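Local coordinates for protein UDP-N-Acetylenolpyruvylglucosamine Reductase (Thermus caldophilus, PDB 2GQT) that uses FAD and NADPH to reduce UDP-N-acetylenolpyruvylglucosamine to UDP-N-acetylmuramate, a step of peptidoglycan precursor synthesis in bacterial cell wall formation, at residues V223-I228 with D246-L250. Sequence-based numbering, arbitrary orientation.
Sequences VGDAMI and DVLEL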
# COMPACT_ATOMS: atom_id res chain seq x y z
N VAL A 223 -2.40 4.99 23.75
CA VAL A 223 -3.49 5.97 23.80
C VAL A 223 -4.76 5.24 23.40
O VAL A 223 -4.93 4.85 22.24
CB VAL A 223 -3.24 7.20 22.88
CG1 VAL A 223 -4.40 8.19 22.97
CG2 VAL A 223 -1.91 7.89 23.23
N GLY A 224 -5.65 5.01 24.36
CA GLY A 224 -6.87 4.24 24.12
C GLY A 224 -6.53 2.82 23.70
O GLY A 224 -5.90 2.08 24.45
N ASP A 225 -6.94 2.45 22.49
CA ASP A 225 -6.60 1.13 21.92
C ASP A 225 -5.45 1.18 20.89
O ASP A 225 -5.15 0.17 20.25
CB ASP A 225 -7.85 0.47 21.31
CG ASP A 225 -8.72 -0.26 22.33
OD1 ASP A 225 -8.38 -0.29 23.54
OD2 ASP A 225 -9.76 -0.81 21.92
N ALA A 226 -4.83 2.34 20.73
CA ALA A 226 -3.65 2.49 19.88
C ALA A 226 -2.39 2.29 20.73
O ALA A 226 -2.28 2.86 21.82
CB ALA A 226 -3.63 3.86 19.22
N MET A 227 -1.46 1.46 20.27
CA MET A 227 -0.26 1.21 21.05
C MET A 227 0.95 1.07 20.15
O MET A 227 0.84 0.50 19.07
CB MET A 227 -0.43 -0.05 21.91
CG MET A 227 0.71 -0.27 22.89
SD MET A 227 0.54 -1.74 23.90
CE MET A 227 0.86 -2.99 22.68
N ILE A 228 2.10 1.59 20.58
CA ILE A 228 3.36 1.28 19.93
C ILE A 228 3.68 -0.19 20.22
O ILE A 228 3.79 -0.59 21.39
CB ILE A 228 4.50 2.20 20.38
CG1 ILE A 228 4.15 3.66 20.08
CG2 ILE A 228 5.80 1.81 19.69
CD1 ILE A 228 5.19 4.69 20.50
N ASP A 246 -6.77 8.63 18.45
CA ASP A 246 -5.83 7.96 19.36
C ASP A 246 -4.51 7.68 18.67
O ASP A 246 -3.44 7.89 19.25
CB ASP A 246 -6.40 6.64 19.85
CG ASP A 246 -7.74 6.79 20.52
OD1 ASP A 246 -7.87 7.68 21.37
OD2 ASP A 246 -8.65 5.99 20.19
N VAL A 247 -4.58 7.19 17.44
CA VAL A 247 -3.39 6.95 16.64
C VAL A 247 -2.61 8.25 16.44
O VAL A 247 -1.39 8.27 16.64
CB VAL A 247 -3.74 6.31 15.28
CG1 VAL A 247 -2.49 6.16 14.43
CG2 VAL A 247 -4.43 4.96 15.49
N LEU A 248 -3.29 9.33 16.06
CA LEU A 248 -2.62 10.63 15.86
C LEU A 248 -1.98 11.15 17.14
O LEU A 248 -0.88 11.71 17.10
CB LEU A 248 -3.58 11.69 15.32
CG LEU A 248 -4.01 11.62 13.85
CD1 LEU A 248 -5.12 12.63 13.61
CD2 LEU A 248 -2.85 11.85 12.87
N GLU A 249 -2.65 10.96 18.26
CA GLU A 249 -2.08 11.36 19.54
C GLU A 249 -0.78 10.61 19.83
O GLU A 249 0.21 11.20 20.26
CB GLU A 249 -3.08 11.16 20.67
CG GLU A 249 -2.63 11.78 21.98
CD GLU A 249 -3.69 11.75 23.05
OE1 GLU A 249 -3.33 11.69 24.24
OE2 GLU A 249 -4.89 11.78 22.70
N LEU A 250 -0.78 9.31 19.58
CA LEU A 250 0.42 8.51 19.75
C LEU A 250 1.55 8.96 18.81
O LEU A 250 2.71 9.02 19.22
CB LEU A 250 0.09 7.04 19.54
CG LEU A 250 1.16 6.02 19.88
CD1 LEU A 250 1.66 6.19 21.32
CD2 LEU A 250 0.60 4.64 19.66
O HOH W 1 -8.98 3.84 21.33
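A beta hairpin packs against a helix here, in the C-terminal region of MurB. Strands 222-223 and 226-228 are joined by a type II' turn, Val-223 to Ala-226, with Gly-224 at positive phi. The hairpin leans on the early turns of helix 244-257; strand 236-238 pairs with 226-228 on its other edge. Strand 226-228 and helix segment 246-250 run 29° apart, with axes 8.0 Å from each other at closest. The small methyl of Ala-226 lets the strand come close, with Ala-226 CB 3.9 Å from Val-247 N. Leu-250 is the bump on the helix side. Leu-250 CD2 lies 4.3 Å from Ala-226 CB, 3.5 Å from Ile-228 N and 3.7 Å from Ile-228 CG1. Val-223, its counterpart on the hairpin, sits in the open groove between Asp-246, Glu-249 and Leu-250, with Val-223 CG1 3.6 Å from Glu-249 CD. Asp-246 OD2 accepts a hydrogen bond from Arg-243 N. It also takes one from a bridging water, whose O accepts from Asp-225 N at 2.7 Å and donates to Asp-246 OD2 at 2.5 Å.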